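Local coordinates for protein putative modulator of DNA gyrase (Bacteroides thetaiotaomicron, PDB 1VPB) that is a putative modulator of DNA gyrase of the PmbA/TldD type (peptidase family U62) and probably acts as a metallopeptidase, at residues A[282-287]-A[326-331]; A[290-295]-A[320-325]. All coordinates share one frame; numbering follows the deposited sequence. Where two conformers were deposited one is given.

Contact 1 (A[282-287]-A[326-331])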
ATOM      1  N   LYS A 282      14.789  29.121  -0.296  1.00 38.83           N
ATOM      2  CA  LYS A 282      16.213  28.817  -0.495  1.00 36.69           C
ATOM      3  C   LYS A 282      16.613  28.873  -1.970  1.00 36.99           C
ATOM      4  O   LYS A 282      17.774  28.596  -2.301  1.00 36.77           O
ATOM      5  CB  LYS A 282      16.512  27.443   0.038  1.00 37.22           C
ATOM      6  CG  LYS A 282      16.186  27.187   1.515  1.00 42.56           C
ATOM      7  CD  LYS A 282      16.834  28.088   2.458  1.00 48.17           C
ATOM      8  CE  LYS A 282      16.468  27.642   3.876  1.00 50.10           C
ATOM      9  NZ  LYS A 282      16.490  28.795   4.793  1.00 48.22           N
ATOM     10  N   LEU A 283      15.691  29.252  -2.858  1.00 38.44           N
ATOM     11  CA  LEU A 283      15.971  29.245  -4.278  1.00 37.08           C
ATOM     12  C   LEU A 283      17.115  30.211  -4.546  1.00 36.92           C
ATOM     13  O   LEU A 283      17.136  31.314  -4.016  1.00 36.24           O
ATOM     14  CB  LEU A 283      14.717  29.591  -5.104  1.00 37.24           C
ATOM     15  CG  LEU A 283      14.800  29.450  -6.622  1.00 40.51           C
ATOM     16  CD1 LEU A 283      14.969  27.982  -7.044  1.00 40.93           C
ATOM     17  CD2 LEU A 283      13.555  29.999  -7.252  1.00 41.64           C
ATOM     18  N   ASN A 284      18.069  29.753  -5.367  1.00 37.06           N
ATOM     19  CA  ASN A 284      19.227  30.530  -5.763  1.00 39.11           C
ATOM     20  C   ASN A 284      20.141  30.887  -4.603  1.00 35.32           C
ATOM     21  O   ASN A 284      20.990  31.745  -4.737  1.00 36.21           O
ATOM     22  CB  ASN A 284      18.838  31.762  -6.593  1.00 41.98           C
ATOM     23  CG  ASN A 284      17.996  31.388  -7.830  1.00 39.93           C
ATOM     24  OD1 ASN A 284      16.922  31.929  -7.988  1.00 48.24           O
ATOM     25  ND2 ASN A 284      18.449  30.418  -8.637  1.00 43.00           N
ATOM     26  N   GLU A 285      20.037  30.143  -3.504  1.00 35.16           N
ATOM     27  CA  GLU A 285      20.975  30.288  -2.411  1.00 35.76           C
ATOM     28  C   GLU A 285      21.986  29.158  -2.372  1.00 34.42           C
ATOM     29  O   GLU A 285      21.744  28.041  -2.854  1.00 35.10           O
ATOM     30  CB  GLU A 285      20.227  30.318  -1.070  1.00 36.75           C
ATOM     31  CG  GLU A 285      19.183  31.426  -0.919  1.00 40.48           C
ATOM     32  CD  GLU A 285      19.749  32.839  -0.891  1.00 43.83           C
ATOM     33  OE1 GLU A 285      20.969  33.082  -0.725  1.00 40.14           O
ATOM     34  OE2 GLU A 285      18.942  33.757  -1.084  1.00 40.37           O
ATOM     35  N   LYS A 286      23.113  29.460  -1.754  1.00 32.29           N
ATOM     36  CA  LYS A 286      24.246  28.548  -1.701  1.00 33.64           C
ATOM     37  C   LYS A 286      24.084  27.688  -0.452  1.00 33.34           C
ATOM     38  O   LYS A 286      24.737  27.924   0.583  1.00 33.23           O
ATOM     39  CB  LYS A 286      25.563  29.340  -1.660  1.00 33.72           C
ATOM     40  CG  LYS A 286      26.749  28.612  -2.238  1.00 37.91           C
ATOM     41  CD  LYS A 286      27.105  27.286  -1.609  1.00 35.58           C
ATOM     42  CE  LYS A 286      28.420  26.737  -2.222  1.00 41.48           C
ATOM     43  NZ  LYS A 286      28.869  25.417  -1.705  1.00 35.60           N
ATOM     44  N   ILE A 287      23.191  26.693  -0.547  1.00 32.56           N
ATOM     45  CA  ILE A 287      22.813  25.933   0.634  1.00 32.51           C
ATOM     46  C   ILE A 287      23.599  24.658   0.863  1.00 33.88           C
ATOM     47  O   ILE A 287      23.636  24.173   1.965  1.00 34.25           O
ATOM     48  CB  ILE A 287      21.304  25.629   0.655  1.00 34.73           C
ATOM     49  CG1 ILE A 287      20.914  24.763  -0.516  1.00 34.65           C
ATOM     50  CG2 ILE A 287      20.491  26.902   0.620  1.00 39.54           C
ATOM     51  CD1 ILE A 287      19.465  24.270  -0.377  1.00 39.08           C
ATOM     52  N   VAL A 326      24.321  25.346  -5.123  1.00 33.04           N
ATOM     53  CA  VAL A 326      23.323  26.397  -5.261  1.00 32.49           C
ATOM     54  C   VAL A 326      22.056  25.730  -5.776  1.00 36.73           C
ATOM     55  O   VAL A 326      22.072  25.043  -6.806  1.00 34.27           O
ATOM     56  CB  VAL A 326      23.773  27.472  -6.224  1.00 33.97           C
ATOM     57  CG1 VAL A 326      22.631  28.481  -6.491  1.00 36.57           C
ATOM     58  CG2 VAL A 326      25.009  28.157  -5.680  1.00 33.26           C
ATOM     59  N   LEU A 327      20.961  25.923  -5.064  1.00 33.70           N
ATOM     60  CA  LEU A 327      19.666  25.401  -5.512  1.00 34.27           C
ATOM     61  C   LEU A 327      19.088  26.259  -6.632  1.00 34.89           C
ATOM     62  O   LEU A 327      18.967  27.498  -6.476  1.00 36.25           O
ATOM     63  CB  LEU A 327      18.686  25.412  -4.343  1.00 34.10           C
ATOM     64  CG  LEU A 327      17.269  24.953  -4.660  1.00 35.93           C
ATOM     65  CD1 LEU A 327      17.282  23.509  -5.173  1.00 36.94           C
ATOM     66  CD2 LEU A 327      16.444  25.103  -3.400  1.00 35.43           C
ATOM     67  N   ASN A 328      18.728  25.632  -7.749  1.00 34.59           N
ATOM     68  CA  ASN A 328      18.304  26.394  -8.897  1.00 33.47           C
ATOM     69  C   ASN A 328      16.884  26.175  -9.420  1.00 34.74           C
ATOM     70  O   ASN A 328      16.470  26.875 -10.340  1.00 36.00           O
ATOM     71  CB  ASN A 328      19.261  26.176 -10.067  1.00 35.46           C
ATOM     72  CG  ASN A 328      20.558  26.955  -9.901  1.00 39.72           C
ATOM     73  OD1 ASN A 328      20.590  28.044  -9.323  1.00 40.20           O
ATOM     74  ND2 ASN A 328      21.627  26.411 -10.427  1.00 38.38           N
ATOM     75  N   THR A 329      16.192  25.158  -8.900  0.50 34.31           N
ATOM     76  CA  THR A 329      14.862  24.748  -9.391  0.50 32.57           C
ATOM     77  C   THR A 329      13.926  24.345  -8.272  0.50 33.53           C
ATOM     78  O   THR A 329      14.333  23.623  -7.355  0.50 34.82           O
ATOM     79  CB  THR A 329      15.026  23.529 -10.313  0.50 30.66           C
ATOM     80  OG1 THR A 329      15.750  23.918 -11.477  0.50 32.37           O
ATOM     81  CG2 THR A 329      13.687  23.055 -10.861  0.50 34.97           C
ATOM     82  N   TYR A 330      12.649  24.761  -8.399  1.00 35.54           N
ATOM     83  CA  TYR A 330      11.561  24.078  -7.717  1.00 35.08           C
ATOM     84  C   TYR A 330      10.721  23.375  -8.799  1.00 36.40           C
ATOM     85  O   TYR A 330      10.761  23.762  -9.988  1.00 38.12           O
ATOM     86  CB  TYR A 330      10.701  25.095  -7.007  1.00 36.16           C
ATOM     87  CG  TYR A 330      11.274  25.796  -5.809  1.00 34.66           C
ATOM     88  CD1 TYR A 330      11.922  25.104  -4.801  1.00 35.37           C
ATOM     89  CD2 TYR A 330      11.049  27.144  -5.625  1.00 40.87           C
ATOM     90  CE1 TYR A 330      12.368  25.769  -3.625  1.00 35.05           C
ATOM     91  CE2 TYR A 330      11.508  27.792  -4.492  1.00 39.09           C
ATOM     92  CZ  TYR A 330      12.165  27.104  -3.504  1.00 35.85           C
ATOM     93  OH  TYR A 330      12.617  27.805  -2.382  1.00 38.83           O
ATOM     94  N   PHE A 331       9.927  22.378  -8.385  1.00 34.67           N
ATOM     95  CA  PHE A 331       9.091  21.606  -9.279  1.00 34.31           C
ATOM     96  C   PHE A 331       7.639  22.023  -9.024  1.00 36.52           C
ATOM     97  O   PHE A 331       7.012  21.461  -8.152  1.00 38.00           O
ATOM     98  CB  PHE A 331       9.305  20.118  -9.107  1.00 35.17           C
ATOM     99  CG  PHE A 331      10.641  19.663  -9.597  1.00 35.79           C
ATOM    100  CD1 PHE A 331      10.860  19.562 -10.960  1.00 37.16           C
ATOM    101  CD2 PHE A 331      11.674  19.361  -8.728  1.00 38.97           C
ATOM    102  CE1 PHE A 331      12.108  19.212 -11.445  1.00 40.62           C
ATOM    103  CE2 PHE A 331      12.928  19.018  -9.239  1.00 41.60           C
ATOM    104  CZ  PHE A 331      13.119  18.950 -10.576  1.00 41.79           C
TER
HETATM  105  O   HOH W   1      17.068  29.460 -10.865  1.00 38.98           O
HETATM  106  O   HOH W   2      21.324  30.764  -9.128  1.00 51.59           O
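A type II beta turn from Lys282 to Glu285 lies against the edge strand 326-327, and two backbone bonds, both made by Leu327, hold it there. Asn284 N donates to Leu327 O at 2.7 Å, a short but bent bond (141° at the hydrogen), while Leu327 N returns a straighter one to Glu285 O at 3.2 Å. The same Glu285 O also receives a CA-H...O contact from Val326.

The tightly packed apolar part is on the side of Leu283. With its CG anti to the backbone N (chi1 -172°), Leu283 sends CD1 over one face of the Tyr330 ring near the rim and to within 3.5 Å of Asn328 C; its CB meets the ring at Tyr330 CE2, 3.7 Å away. The Tyr330 hydroxyl is hydrogen-bonded with Leu279 O.

The Asn284 side is looser and wet. Asn284 ND2 donates to a lone pair of Asn328 OD1, 3.3 Å away and in the plane of that carbonyl, but the two amide planes are twisted 44° apart. One water links Asn284 ND2 to Asn328 O; a second, weakly held by ND2, donates to Asn328 OD1.

Beneath the turn, Leu327 is buried against Phe322 of strand 319-323 and Leu267, whereas Asn328 ND2 bonds to Ser320 OG; the 282-287 loop packs alongside strand 326-327, an outermost strand of the mixed sheet within this chain.

Contact 2 (A[290-295]-A[320-325]). With EDO (1,2-ethanediol), chain C.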
ATOM      1  N   ASP A 290      29.880  22.358  -2.531  1.00 33.31           N
ATOM      2  CA  ASP A 290      30.399  22.499  -3.895  1.00 33.92           C
ATOM      3  C   ASP A 290      30.329  21.221  -4.695  1.00 33.79           C
ATOM      4  O   ASP A 290      30.263  21.269  -5.919  1.00 35.83           O
ATOM      5  CB  ASP A 290      31.883  22.851  -3.883  1.00 32.77           C
ATOM      6  CG  ASP A 290      32.161  24.225  -3.447  1.00 35.76           C
ATOM      7  OD1 ASP A 290      31.236  25.028  -3.210  1.00 33.50           O
ATOM      8  OD2 ASP A 290      33.354  24.617  -3.379  1.00 33.13           O
ATOM      9  N   ARG A 291      30.367  20.090  -4.006  1.00 33.48           N
ATOM     10  CA  ARG A 291      30.376  18.760  -4.652  1.00 36.07           C
ATOM     11  C   ARG A 291      29.011  18.293  -5.075  1.00 36.81           C
ATOM     12  O   ARG A 291      28.923  17.241  -5.702  1.00 37.87           O
ATOM     13  CB  ARG A 291      31.043  17.717  -3.727  1.00 36.08           C
ATOM     14  CG  ARG A 291      32.459  18.010  -3.331  1.00 37.70           C
ATOM     15  CD  ARG A 291      33.555  17.596  -4.274  1.00 47.01           C
ATOM     16  NE  ARG A 291      33.366  18.102  -5.626  1.00 50.11           N
ATOM     17  CZ  ARG A 291      33.595  19.347  -6.068  1.00 50.18           C
ATOM     18  NH1 ARG A 291      34.023  20.312  -5.271  1.00 46.12           N
ATOM     19  NH2 ARG A 291      33.373  19.614  -7.361  1.00 56.58           N
ATOM     20  N   LEU A 292      27.944  19.006  -4.713  1.00 35.62           N
ATOM     21  CA  LEU A 292      26.582  18.636  -5.113  1.00 36.06           C
ATOM     22  C   LEU A 292      26.156  19.395  -6.361  1.00 36.93           C
ATOM     23  O   LEU A 292      25.741  20.534  -6.310  1.00 36.36           O
ATOM     24  CB  LEU A 292      25.564  18.910  -4.008  1.00 36.90           C
ATOM     25  CG  LEU A 292      24.076  18.602  -4.286  1.00 36.24           C
ATOM     26  CD1 LEU A 292      23.951  17.144  -4.716  1.00 37.66           C
ATOM     27  CD2 LEU A 292      23.178  18.901  -3.091  1.00 38.08           C
ATOM     28  N   THR A 293      26.248  18.693  -7.470  1.00 34.73           N
ATOM     29  CA  THR A 293      25.683  19.111  -8.722  1.00 32.88           C
ATOM     30  C   THR A 293      24.741  18.034  -9.215  1.00 31.24           C
ATOM     31  O   THR A 293      25.085  16.845  -9.312  1.00 31.87           O
ATOM     32  CB  THR A 293      26.836  19.401  -9.729  1.00 36.56           C
ATOM     33  OG1 THR A 293      27.579  20.521  -9.270  1.00 32.31           O
ATOM     34  CG2 THR A 293      26.288  19.812 -11.075  1.00 36.55           C
ATOM     35  N   LEU A 294      23.533  18.475  -9.526  1.00 32.52           N
ATOM     36  CA  LEU A 294      22.417  17.605  -9.785  1.00 31.80           C
ATOM     37  C   LEU A 294      21.586  18.234 -10.878  1.00 32.57           C
ATOM     38  O   LEU A 294      21.202  19.388 -10.775  1.00 33.90           O
ATOM     39  CB  LEU A 294      21.568  17.453  -8.539  1.00 32.01           C
ATOM     40  CG  LEU A 294      20.471  16.383  -8.612  1.00 31.01           C
ATOM     41  CD1 LEU A 294      20.969  14.941  -8.655  1.00 31.11           C
ATOM     42  CD2 LEU A 294      19.517  16.567  -7.424  1.00 35.09           C
ATOM     43  N   THR A 295      21.329  17.473 -11.946  1.00 31.23           N
ATOM     44  CA  THR A 295      20.489  17.962 -13.034  1.00 33.02           C
ATOM     45  C   THR A 295      19.322  17.013 -13.235  1.00 32.63           C
ATOM     46  O   THR A 295      19.392  15.809 -12.930  1.00 34.21           O
ATOM     47  CB  THR A 295      21.259  18.117 -14.354  1.00 36.38           C
ATOM     48  OG1 THR A 295      21.874  16.877 -14.650  1.00 37.39           O
ATOM     49  CG2 THR A 295      22.405  19.081 -14.223  1.00 38.55           C
ATOM     50  N   SER A 320      19.097  22.556 -14.205  1.00 35.16           N
ATOM     51  CA  SER A 320      19.981  22.529 -13.074  1.00 32.92           C
ATOM     52  C   SER A 320      19.104  22.521 -11.811  1.00 32.07           C
ATOM     53  O   SER A 320      18.335  23.439 -11.583  1.00 34.42           O
ATOM     54  CB  SER A 320      20.831  23.791 -13.047  1.00 35.39           C
ATOM     55  OG  SER A 320      21.608  23.789 -11.882  1.00 35.93           O
ATOM     56  N   ILE A 321      19.266  21.492 -10.997  0.50 32.68           N
ATOM     57  CA  ILE A 321      18.633  21.470  -9.671  0.50 32.34           C
ATOM     58  C   ILE A 321      19.585  22.064  -8.657  0.50 34.50           C
ATOM     59  O   ILE A 321      19.238  23.076  -8.010  0.50 32.90           O
ATOM     60  CB  ILE A 321      18.200  20.064  -9.279  0.50 33.05           C
ATOM     61  CG1 ILE A 321      17.118  19.595 -10.256  0.50 32.97           C
ATOM     62  CG2 ILE A 321      17.672  20.062  -7.822  0.50 30.60           C
ATOM     63  CD1 ILE A 321      16.797  18.155 -10.178  0.50 31.60           C
ATOM     64  N   PHE A 322      20.789  21.488  -8.563  1.00 33.65           N
ATOM     65  CA  PHE A 322      21.880  22.104  -7.805  1.00 36.16           C
ATOM     66  C   PHE A 322      23.084  22.277  -8.730  1.00 35.84           C
ATOM     67  O   PHE A 322      23.442  21.334  -9.464  1.00 34.94           O
ATOM     68  CB  PHE A 322      22.314  21.199  -6.659  1.00 33.77           C
ATOM     69  CG  PHE A 322      21.347  21.140  -5.530  1.00 34.39           C
ATOM     70  CD1 PHE A 322      21.380  22.105  -4.548  1.00 39.25           C
ATOM     71  CD2 PHE A 322      20.450  20.085  -5.419  1.00 37.79           C
ATOM     72  CE1 PHE A 322      20.508  22.051  -3.476  1.00 36.86           C
ATOM     73  CE2 PHE A 322      19.535  20.050  -4.378  1.00 40.07           C
ATOM     74  CZ  PHE A 322      19.580  21.041  -3.403  1.00 38.87           C
ATOM     75  N   ASP A 323      23.692  23.456  -8.646  1.00 35.14           N
ATOM     76  CA  ASP A 323      24.956  23.751  -9.329  1.00 34.08           C
ATOM     77  C   ASP A 323      25.979  24.115  -8.257  1.00 33.95           C
ATOM     78  O   ASP A 323      25.933  25.202  -7.676  1.00 34.82           O
ATOM     79  CB  ASP A 323      24.693  24.877 -10.314  1.00 36.08           C
ATOM     80  CG  ASP A 323      25.920  25.285 -11.092  1.00 46.26           C
ATOM     81  OD1 ASP A 323      26.966  24.615 -11.025  1.00 42.19           O
ATOM     82  OD2 ASP A 323      25.896  26.302 -11.793  1.00 45.38           O
ATOM     83  N   LYS A 324      26.843  23.151  -7.955  1.00 34.22           N
ATOM     84  CA  LYS A 324      27.866  23.305  -6.958  1.00 34.46           C
ATOM     85  C   LYS A 324      27.257  23.870  -5.677  1.00 34.12           C
ATOM     86  O   LYS A 324      27.759  24.823  -5.087  1.00 34.98           O
ATOM     87  CB  LYS A 324      28.997  24.220  -7.492  1.00 33.04           C
ATOM     88  CG  LYS A 324      29.826  23.543  -8.611  1.00 36.43           C
ATOM     89  CD  LYS A 324      30.934  24.470  -9.129  1.00 42.38           C
ATOM     90  CE  LYS A 324      31.470  23.989 -10.469  1.00 52.17           C
ATOM     91  NZ  LYS A 324      31.982  22.587 -10.432  1.00 58.56           N
ATOM     92  N   GLY A 325      26.135  23.278  -5.269  1.00 32.51           N
ATOM     93  CA  GLY A 325      25.514  23.580  -3.988  1.00 33.58           C
ATOM     94  C   GLY A 325      24.461  24.662  -3.989  1.00 33.98           C
ATOM     95  O   GLY A 325      23.795  24.883  -2.982  1.00 34.32           O
TER
HETATM   96  C1  EDO C 441      33.835  27.728  -1.684  1.00 31.32           C
HETATM   97  O1  EDO C 441      34.164  26.348  -1.724  1.00 30.78           O
HETATM   98  C2  EDO C 441      32.324  28.012  -1.725  1.00 37.68           C
HETATM   99  O2  EDO C 441      31.765  27.690  -3.018  1.00 35.72           O
HETATM  100  O   HOH W   3      29.728  21.034 -11.210  1.00 42.30           O
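Strands 294-296 and 319-323 pair antiparallel through a classic beta bulge, in which Ile321 and Phe322 both face Leu294 and the register slips by one before the non-hydrogen-bonded pair Thr295-Ser320. Leu294 O therefore accepts twice, from Ile321 N at 2.9 Å and from Phe322 N at 3.1 Å, while Leu294 N gives Phe322 O a nearly straight bond (168°).

On the face that bears Leu294 and Phe322, Leu292 CD2, from the loop leading into the strand, sits 3.7 Å from the centroid of the Phe322 ring and only 10° off its normal, a CH-pi contact over the ring centre. Leu294 approaches the same ring differently: its CD2 lies at the edge, 4.2 Å from Phe322 CD2, with the two side chains side by side and pointing the same way. Met263 of helix 256-265 also touches Phe322, and Met354 of strand 352-354 touches both leucines. An alanine in place of Phe322 would probably loosen this layer, since the flat face under Leu292 and the edge beside Leu294 would both be lost.

Beyond the strand pair a side chain joins the bonding: Thr293 OG1, set beside the backbone N (chi1 -66°) and anti to the carbonyl carbon, accepts from Lys324 N. A backbone bond, Gly325 N to Leu292 O at 3.0 Å, follows. At the outer end, both carboxylate oxygens of Asp290 are gripped by an ethanediol molecule, probably from the crystallisation liquor, with EDO O1 2.5 Å from Asp290 OD2.

Both contacts serve one mixed sheet, and contact 2 is nested in the chain loop closed by contact 1; their centres are about 9 Å apart. Contact 2 lies further in: five of its twelve touching residues are buried, against two of eleven in contact 1, a surface contact. Accordingly, contact 2 combines bulged antiparallel strand pairing with an aliphatic-aromatic layer under a helix, whereas contact 1 joins a turn to an edge strand and relies partly on amide groups and water. Strands 319-323 and 326-327 are sheet neighbours, and between them Asn328 N lies 2.6 Å from Ile321 O, a probable hydrogen bond. Lys286 NZ, hydrogen-bonded to Ala288 O, also forms a salt bridge with Asp290 OD1, linking the two contacts.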